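Local structure of FAD-binding PCMH-type domain-containing protein (Gibberella zeae, 6YJO) at residues K56-Y61 against Y67-I72; N329-A332 against P338-Q341. The protein binds FAD, covalently linked to the chain, and probably acts as an oligosaccharide-oxidising flavo-enzyme of the oxygen-dependent FAD-linked oxidoreductase family. All coordinates share one frame; numbering follows the deposited sequence.

Contact 1: residues K56-Y61 against Y67-I72; sequences KEVKPY and YTPAAI. With FAD (flavin-adenine dinucleotide), chain C.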
ATOM      1  N   LYS A  56      -6.933  -9.773  21.871  1.00 91.79           N
ATOM      2  CA  LYS A  56      -7.289  -8.570  21.134  1.00 86.65           C
ATOM      3  C   LYS A  56      -6.193  -8.143  20.166  1.00 80.49           C
ATOM      4  O   LYS A  56      -6.493  -7.484  19.165  1.00 76.23           O
ATOM      5  CB  LYS A  56      -7.590  -7.444  22.131  1.00 92.00           C
ATOM      6  CG  LYS A  56      -8.431  -6.292  21.593  1.00 95.58           C
ATOM      7  CD  LYS A  56      -8.702  -5.261  22.681  1.00 99.80           C
ATOM      8  CE  LYS A  56      -9.775  -5.713  23.663  1.00105.60           C
ATOM      9  NZ  LYS A  56     -11.144  -5.651  23.094  1.00109.01           N
ATOM     10  N   GLU A  57      -4.940  -8.518  20.436  1.00 81.21           N
ATOM     11  CA  GLU A  57      -3.811  -8.172  19.583  1.00 82.21           C
ATOM     12  C   GLU A  57      -3.583  -9.193  18.478  1.00 81.11           C
ATOM     13  O   GLU A  57      -3.075  -8.836  17.410  1.00 79.50           O
ATOM     14  CB  GLU A  57      -2.535  -8.051  20.425  1.00 84.92           C
ATOM     15  CG  GLU A  57      -1.437  -7.241  19.765  1.00 86.14           C
ATOM     16  CD  GLU A  57      -1.797  -5.774  19.639  1.00 88.65           C
ATOM     17  OE1 GLU A  57      -1.856  -5.088  20.680  1.00 90.50           O
ATOM     18  OE2 GLU A  57      -2.037  -5.314  18.503  1.00 88.29           O
ATOM     19  N   VAL A  58      -3.951 -10.454  18.721  1.00 81.09           N
ATOM     20  CA  VAL A  58      -3.780 -11.520  17.735  1.00 79.89           C
ATOM     21  C   VAL A  58      -4.877 -11.508  16.681  1.00 78.12           C
ATOM     22  O   VAL A  58      -4.752 -12.196  15.660  1.00 75.35           O
ATOM     23  CB  VAL A  58      -3.696 -12.854  18.503  1.00 82.95           C
ATOM     24  CG1 VAL A  58      -4.049 -14.040  17.620  1.00 83.28           C
ATOM     25  CG2 VAL A  58      -2.302 -13.022  19.104  1.00 83.18           C
ATOM     26  N   LYS A  59      -5.930 -10.731  16.888  1.00 66.31           N
ATOM     27  CA  LYS A  59      -7.006 -10.584  15.915  1.00 67.14           C
ATOM     28  C   LYS A  59      -6.503  -9.799  14.706  1.00 65.71           C
ATOM     29  O   LYS A  59      -6.221  -8.601  14.844  1.00 65.43           O
ATOM     30  CB  LYS A  59      -8.195  -9.870  16.564  1.00 68.80           C
ATOM     31  CG  LYS A  59      -9.567 -10.333  16.082  1.00 70.54           C
ATOM     32  CD  LYS A  59     -10.602  -9.228  16.240  1.00 71.00           C
ATOM     33  CE  LYS A  59     -12.027  -9.751  16.188  1.00 73.18           C
ATOM     34  NZ  LYS A  59     -12.979  -8.726  15.674  1.00 72.22           N
ATOM     35  N   PRO A  60      -6.384 -10.402  13.523  1.00 64.25           N
ATOM     36  CA  PRO A  60      -5.825  -9.676  12.375  1.00 60.84           C
ATOM     37  C   PRO A  60      -6.804  -8.627  11.865  1.00 58.66           C
ATOM     38  O   PRO A  60      -7.976  -8.604  12.245  1.00 60.03           O
ATOM     39  CB  PRO A  60      -5.608 -10.787  11.348  1.00 60.57           C
ATOM     40  CG  PRO A  60      -6.758 -11.710  11.608  1.00 63.30           C
ATOM     41  CD  PRO A  60      -6.958 -11.696  13.110  1.00 65.26           C
ATOM     42  N   TYR A  61      -6.317  -7.748  10.981  1.00 55.67           N
ATOM     43  CA  TYR A  61      -7.242  -6.886  10.248  1.00 52.44           C
ATOM     44  C   TYR A  61      -8.117  -7.719   9.321  1.00 51.25           C
ATOM     45  O   TYR A  61      -9.345  -7.724   9.444  1.00 50.88           O
ATOM     46  CB  TYR A  61      -6.497  -5.816   9.447  1.00 50.99           C
ATOM     47  CG  TYR A  61      -7.447  -5.022   8.573  1.00 50.65           C
ATOM     48  CD1 TYR A  61      -8.310  -4.083   9.125  1.00 50.11           C
ATOM     49  CD2 TYR A  61      -7.505  -5.234   7.202  1.00 50.15           C
ATOM     50  CE1 TYR A  61      -9.191  -3.369   8.336  1.00 49.00           C
ATOM     51  CE2 TYR A  61      -8.384  -4.519   6.403  1.00 48.69           C
ATOM     52  CZ  TYR A  61      -9.228  -3.591   6.979  1.00 48.40           C
ATOM     53  OH  TYR A  61     -10.108  -2.868   6.208  1.00 48.31           O
ATOM     54  N   TYR A  67      -3.241 -15.699  12.777  1.00 63.91           N
ATOM     55  CA  TYR A  67      -2.054 -16.445  13.174  1.00 65.41           C
ATOM     56  C   TYR A  67      -1.797 -16.194  14.653  1.00 65.99           C
ATOM     57  O   TYR A  67      -2.371 -15.285  15.257  1.00 64.73           O
ATOM     58  CB  TYR A  67      -0.840 -16.057  12.324  1.00 63.15           C
ATOM     59  CG  TYR A  67      -1.060 -16.300  10.855  1.00 62.89           C
ATOM     60  CD1 TYR A  67      -0.949 -17.573  10.322  1.00 64.66           C
ATOM     61  CD2 TYR A  67      -1.397 -15.259  10.002  1.00 61.40           C
ATOM     62  CE1 TYR A  67      -1.159 -17.804   8.980  1.00 64.64           C
ATOM     63  CE2 TYR A  67      -1.604 -15.481   8.659  1.00 60.82           C
ATOM     64  CZ  TYR A  67      -1.485 -16.753   8.154  1.00 62.58           C
ATOM     65  OH  TYR A  67      -1.694 -16.974   6.817  1.00 62.52           O
ATOM     66  N   THR A  68      -0.924 -17.015  15.233  1.00 68.49           N
ATOM     67  CA  THR A  68      -0.628 -16.975  16.665  1.00 72.72           C
ATOM     68  C   THR A  68       0.878 -16.846  16.873  1.00 69.37           C
ATOM     69  O   THR A  68       1.598 -17.859  16.879  1.00 68.72           O
ATOM     70  CB  THR A  68      -1.178 -18.208  17.376  1.00 79.21           C
ATOM     71  OG1 THR A  68      -0.811 -19.398  16.662  1.00 82.58           O
ATOM     72  CG2 THR A  68      -2.696 -18.108  17.467  1.00 80.01           C
ATOM     73  N   PRO A  69       1.389 -15.618  17.002  1.00 69.38           N
ATOM     74  CA  PRO A  69       2.765 -15.404  17.469  1.00 70.17           C
ATOM     75  C   PRO A  69       3.288 -16.383  18.509  1.00 72.10           C
ATOM     76  O   PRO A  69       2.522 -16.986  19.266  1.00 75.90           O
ATOM     77  CB  PRO A  69       2.689 -13.989  18.067  1.00 69.48           C
ATOM     78  CG  PRO A  69       1.365 -13.374  17.516  1.00 69.17           C
ATOM     79  CD  PRO A  69       0.835 -14.352  16.509  1.00 69.12           C
ATOM     80  N   ALA A  70       4.614 -16.538  18.541  1.00 72.97           N
ATOM     81  CA  ALA A  70       5.278 -17.120  19.702  1.00 75.39           C
ATOM     82  C   ALA A  70       5.323 -16.115  20.845  1.00 76.87           C
ATOM     83  O   ALA A  70       5.078 -16.476  22.000  1.00 78.29           O
ATOM     84  CB  ALA A  70       6.685 -17.582  19.317  1.00 72.80           C
ATOM     85  N   ALA A  71       5.616 -14.853  20.531  1.00 75.61           N
ATOM     86  CA  ALA A  71       5.418 -13.747  21.457  1.00 75.97           C
ATOM     87  C   ALA A  71       5.093 -12.491  20.661  1.00 71.20           C
ATOM     88  O   ALA A  71       5.375 -12.398  19.463  1.00 69.02           O
ATOM     89  CB  ALA A  71       6.645 -13.507  22.345  1.00 77.29           C
ATOM     90  N   ILE A  72       4.467 -11.534  21.342  1.00 69.56           N
ATOM     91  CA  ILE A  72       4.240 -10.189  20.825  1.00 66.54           C
ATOM     92  C   ILE A  72       5.025  -9.223  21.698  1.00 66.39           C
ATOM     93  O   ILE A  72       4.851  -9.202  22.923  1.00 68.68           O
ATOM     94  CB  ILE A  72       2.750  -9.809  20.823  1.00 67.59           C
ATOM     95  CG1 ILE A  72       1.934 -10.718  19.903  1.00 66.71           C
ATOM     96  CG2 ILE A  72       2.594  -8.357  20.398  1.00 65.66           C
ATOM     97  CD1 ILE A  72       0.443 -10.620  20.158  1.00 67.38           C
TER
HETATM   98  PA  FAD C 601       1.111  -4.229   8.450  1.00 43.29           P
HETATM   99  O1A FAD C 601       0.433  -5.545   8.377  1.00 39.29           O
HETATM  100  O2A FAD C 601       1.417  -3.757   9.881  1.00 39.92           O
HETATM  101  O5B FAD C 601       2.427  -4.227   7.583  1.00 37.36           O
HETATM  102  C5B FAD C 601       2.431  -4.714   6.225  1.00 39.79           C
HETATM  103  C4B FAD C 601       3.832  -5.107   5.843  1.00 40.18           C
HETATM  104  O4B FAD C 601       4.761  -4.110   6.335  1.00 40.72           O
HETATM  105  C3B FAD C 601       4.301  -6.438   6.424  1.00 39.73           C
HETATM  106  O3B FAD C 601       5.189  -7.097   5.529  1.00 38.80           O
HETATM  107  C2B FAD C 601       5.006  -6.000   7.707  1.00 40.13           C
HETATM  108  O2B FAD C 601       5.972  -6.947   8.137  1.00 41.63           O
HETATM  109  C1B FAD C 601       5.674  -4.712   7.234  1.00 39.56           C
HETATM  110  N9A FAD C 601       5.982  -3.770   8.308  1.00 39.82           N
HETATM  111  C8A FAD C 601       5.101  -3.122   9.136  1.00 39.23           C
HETATM  112  N7A FAD C 601       5.670  -2.340  10.020  1.00 38.51           N
HETATM  113  C5A FAD C 601       7.029  -2.484   9.757  1.00 39.87           C
HETATM  114  C6A FAD C 601       8.170  -1.917  10.347  1.00 37.62           C
HETATM  115  N6A FAD C 601       8.139  -1.056  11.367  1.00 39.13           N
HETATM  116  N1A FAD C 601       9.373  -2.275   9.844  1.00 37.40           N
HETATM  117  C2A FAD C 601       9.415  -3.134   8.824  1.00 38.04           C
HETATM  118  N3A FAD C 601       8.406  -3.730   8.187  1.00 39.01           N
HETATM  119  C4A FAD C 601       7.226  -3.362   8.708  1.00 38.83           C
HETATM  120  N1  FAD C 601      -2.626   0.995  -0.338  1.00 47.15           N
HETATM  121  C2  FAD C 601      -2.491   1.978  -1.277  1.00 49.70           C
HETATM  122  O2  FAD C 601      -1.484   2.058  -1.990  1.00 50.98           O
HETATM  123  N3  FAD C 601      -3.501   2.913  -1.442  1.00 50.07           N
HETATM  124  C4  FAD C 601      -4.684   2.965  -0.731  1.00 49.02           C
HETATM  125  O4  FAD C 601      -5.511   3.844  -0.964  1.00 49.56           O
HETATM  126  C4X FAD C 601      -4.816   1.917   0.262  1.00 47.28           C
HETATM  127  N5  FAD C 601      -5.903   1.888   0.982  1.00 45.69           N
HETATM  128  C5X FAD C 601      -6.023   0.889   1.934  1.00 42.30           C
HETATM  129  C6  FAD C 601      -7.185   0.817   2.694  1.00 37.51           C
HETATM  130  C7  FAD C 601      -7.346  -0.147   3.682  1.00 37.26           C
HETATM  131  C7M FAD C 601      -8.612  -0.168   4.497  1.00 34.56           C
HETATM  132  C8  FAD C 601      -6.345  -1.116   3.868  1.00 35.79           C
HETATM  133  C8M FAD C 601      -6.481  -2.185   4.918  1.00 33.94           C
HETATM  134  C9  FAD C 601      -5.189  -1.065   3.093  1.00 39.72           C
HETATM  135  C9A FAD C 601      -5.026  -0.078   2.130  1.00 41.22           C
HETATM  136  N10 FAD C 601      -3.865   0.001   1.337  1.00 43.02           N
HETATM  137  C10 FAD C 601      -3.730   0.978   0.386  1.00 45.77           C
HETATM  138  C1' FAD C 601      -2.798  -0.999   1.469  1.00 39.22           C
HETATM  139  C2' FAD C 601      -1.669  -0.581   2.398  1.00 36.31           C
HETATM  140  O2' FAD C 601      -0.811   0.346   1.733  1.00 35.55           O
HETATM  141  C3' FAD C 601      -0.862  -1.824   2.773  1.00 34.19           C
HETATM  142  O3' FAD C 601      -1.760  -2.782   3.323  1.00 31.65           O
HETATM  143  C4' FAD C 601       0.257  -1.574   3.781  1.00 33.37           C
HETATM  144  O4' FAD C 601       1.427  -2.300   3.406  1.00 32.20           O
HETATM  145  C5' FAD C 601      -0.170  -1.976   5.174  1.00 33.29           C
HETATM  146  O5' FAD C 601       0.741  -1.406   6.132  1.00 32.73           O
HETATM  147  P   FAD C 601       0.472  -1.540   7.669  1.00 38.79           P
HETATM  148  O1P FAD C 601       1.740  -1.176   8.447  1.00 32.24           O
HETATM  149  O2P FAD C 601      -0.762  -0.794   8.021  1.00 31.17           O
HETATM  150  O3P FAD C 601       0.206  -3.118   7.772  1.00 35.27           O
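Val58 meets the 67-72 segment with both of its methyl groups. CG2 lies 3.8 Å from CD1 of Ile72 and 4.0 Å from CG of the Pro69 ring, the valine and proline side chains lying antiparallel alongside one another. The second methyl, CG1, stands anti to the valine's own backbone N (chi1 158°), which carries it to the backbone oxygen of Tyr67, with CG1 to Tyr67 O at 3.2 Å. Ile72 CD1 is shared: it also rests on the aliphatic part of Glu57, 3.9 Å from CG. Beyond that methylene the glutamate chain bends at chi2, and its carboxylate turns to partners outside the contact, OE1 making a salt bridge with Arg337 and a hydrogen bond with Gln53 NE2. Trp54, also in helix 52-57, touches Pro69 and Ile72, extending the apolar patch. Further along, Tyr61 reaches the flavin, its CE2 3.4 Å from C8M of FAD, the 8-alpha carbon, which probably carries the His102 link as in bicovalent relatives. The whole is a short helix-loop-strand connection in which helix 52-57 and Val58 pack on the approach to 71-73, an outer strand of the parallel three-stranded sheet in the FAD-binding domain of PCMH-type flavoproteins.

Contact 2: residues N329-A332 against P338-Q341; sequences NGQA and PYDQ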
ATOM      1  N   ASN A 329     -13.929   6.857   4.078  1.00 54.05           N
ATOM      2  CA  ASN A 329     -14.902   5.766   4.167  1.00 55.14           C
ATOM      3  C   ASN A 329     -15.467   5.648   5.583  1.00 56.97           C
ATOM      4  O   ASN A 329     -15.542   4.560   6.158  1.00 56.51           O
ATOM      5  CB  ASN A 329     -14.276   4.442   3.713  1.00 56.12           C
ATOM      6  CG  ASN A 329     -15.313   3.369   3.418  1.00 57.86           C
ATOM      7  OD1 ASN A 329     -16.355   3.644   2.820  1.00 58.80           O
ATOM      8  ND2 ASN A 329     -15.025   2.134   3.832  1.00 56.11           N
ATOM      9  N   GLY A 330     -15.876   6.786   6.147  1.00 56.92           N
ATOM     10  CA  GLY A 330     -16.476   6.821   7.465  1.00 56.55           C
ATOM     11  C   GLY A 330     -15.508   6.802   8.630  1.00 56.13           C
ATOM     12  O   GLY A 330     -15.936   7.037   9.769  1.00 55.36           O
ATOM     13  N   GLN A 331     -14.225   6.531   8.395  1.00 57.01           N
ATOM     14  CA  GLN A 331     -13.249   6.404   9.469  1.00 60.28           C
ATOM     15  C   GLN A 331     -12.656   7.762   9.819  1.00 61.38           C
ATOM     16  O   GLN A 331     -12.204   8.498   8.934  1.00 59.34           O
ATOM     17  CB  GLN A 331     -12.138   5.435   9.067  1.00 61.43           C
ATOM     18  CG  GLN A 331     -12.498   3.976   9.262  1.00 64.06           C
ATOM     19  CD  GLN A 331     -11.782   3.353  10.442  1.00 67.91           C
ATOM     20  OE1 GLN A 331     -12.403   3.000  11.443  1.00 69.82           O
ATOM     21  NE2 GLN A 331     -10.464   3.217  10.328  1.00 68.10           N
ATOM     22  N   ALA A 332     -12.648   8.085  11.110  1.00 62.47           N
ATOM     23  CA  ALA A 332     -12.062   9.339  11.560  1.00 61.43           C
ATOM     24  C   ALA A 332     -10.565   9.353  11.260  1.00 57.66           C
ATOM     25  O   ALA A 332      -9.875   8.346  11.426  1.00 55.54           O
ATOM     26  CB  ALA A 332     -12.315   9.527  13.055  1.00 63.10           C
ATOM     27  N   PRO A 338      -5.720   2.378  20.952  1.00 83.20           N
ATOM     28  CA  PRO A 338      -5.953   1.046  20.381  1.00 86.88           C
ATOM     29  C   PRO A 338      -6.776   1.077  19.092  1.00 85.24           C
ATOM     30  O   PRO A 338      -7.588   1.981  18.892  1.00 87.50           O
ATOM     31  CB  PRO A 338      -6.715   0.329  21.494  1.00 91.06           C
ATOM     32  CG  PRO A 338      -7.505   1.422  22.137  1.00 93.12           C
ATOM     33  CD  PRO A 338      -6.648   2.665  22.062  1.00 90.08           C
ATOM     34  N   TYR A 339      -6.572   0.072  18.242  1.00 81.67           N
ATOM     35  CA  TYR A 339      -7.157   0.018  16.908  1.00 76.59           C
ATOM     36  C   TYR A 339      -7.835  -1.331  16.731  1.00 76.02           C
ATOM     37  O   TYR A 339      -7.198  -2.374  16.916  1.00 74.92           O
ATOM     38  CB  TYR A 339      -6.074   0.228  15.844  1.00 72.99           C
ATOM     39  CG  TYR A 339      -6.580   0.360  14.430  1.00 68.65           C
ATOM     40  CD1 TYR A 339      -7.134   1.552  13.975  1.00 66.68           C
ATOM     41  CD2 TYR A 339      -6.472  -0.695  13.537  1.00 64.87           C
ATOM     42  CE1 TYR A 339      -7.583   1.678  12.674  1.00 62.88           C
ATOM     43  CE2 TYR A 339      -6.913  -0.579  12.238  1.00 61.74           C
ATOM     44  CZ  TYR A 339      -7.468   0.610  11.809  1.00 59.55           C
ATOM     45  OH  TYR A 339      -7.912   0.727  10.509  1.00 55.63           O
ATOM     46  N   ASP A 340      -9.120  -1.315  16.382  1.00 77.24           N
ATOM     47  CA  ASP A 340      -9.914  -2.540  16.294  1.00 78.36           C
ATOM     48  C   ASP A 340     -10.819  -2.501  15.065  1.00 78.46           C
ATOM     49  O   ASP A 340     -12.034  -2.688  15.153  1.00 78.33           O
ATOM     50  CB  ASP A 340     -10.724  -2.740  17.577  1.00 80.94           C
ATOM     51  CG  ASP A 340     -11.023  -4.200  17.859  1.00 84.82           C
ATOM     52  OD1 ASP A 340     -10.063  -4.973  18.061  1.00 86.07           O
ATOM     53  OD2 ASP A 340     -12.214  -4.573  17.883  1.00 86.65           O
ATOM     54  N   GLN A 341     -10.221  -2.263  13.898  1.00 75.31           N
ATOM     55  CA  GLN A 341     -10.908  -2.387  12.621  1.00 71.51           C
ATOM     56  C   GLN A 341     -10.590  -3.738  12.000  1.00 68.92           C
ATOM     57  O   GLN A 341      -9.458  -4.222  12.086  1.00 69.52           O
ATOM     58  CB  GLN A 341     -10.496  -1.285  11.649  1.00 68.37           C
ATOM     59  CG  GLN A 341     -10.967   0.104  12.029  1.00 67.68           C
ATOM     60  CD  GLN A 341     -12.475   0.184  12.178  1.00 68.05           C
ATOM     61  OE1 GLN A 341     -13.207   0.179  11.191  1.00 67.55           O
ATOM     62  NE2 GLN A 341     -12.944   0.255  13.417  1.00 70.04           N
TER
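Two bent glutamine chains make this contact, Gln331 and Gln341, and in each the first torsion sets CG anti to the carbonyl carbon (chi1 -82° and -69°). A second bend at chi2 follows in both, and the chains arrive from opposite directions so that their terminal amides partly overlap, one displaced along the other, with the planes 26° apart. The amide of Gln331 is probably turned over in the model, so the identity of its oxygen and nitrogen is doubtful; the overlap itself is better judged from the amide carbons, with Gln331 CD 3.7 Å from Gln341 CD. Gln331 also comes up obliquely to the phenol end of Tyr339, its amide steeply inclined to the ring. On one face of that ring, near the rim, lies the backbone N of Gln341, 4.0 Å above the plane of Tyr339.

Both segments belong to the long loop between helix 320-326 and strand 346-352, the latter an edge strand of the seven-stranded antiparallel sheet. The loop here reaches back to the flavin site: Tyr339, whose ring makes a cation-pi contact with Arg141, is hydrogen-bonded through OH to NE2 of His102, one of the two residues covalently attached to FAD, the other being Cys162. This second-shell bond probably adds to the restraint that the covalent link already places on the rotation of the His102 imidazole. Gln331 in turn touches Pro163, the residue after the covalent cysteine.

Contact 1 closes before contact 2 opens along the chain, and their centres lie 19 Å apart, yet the two meet directly where Tyr61 CD1 comes within 3.2 Å of the backbone oxygen of Gln341. They join different parts of the fold: 56-61 and 67-72 lead into the small parallel sheet of the FAD-binding region, whereas 329-332 and 338-341 lie in a loop leading to the large antiparallel sheet. A backbone hydrogen bond between Tyr61 and Ser343 adds to the junction. Tyr61 also meets the ring of His102, so the far end of 56-61 and the loop of contact 2 border the covalently held flavin from neighbouring positions.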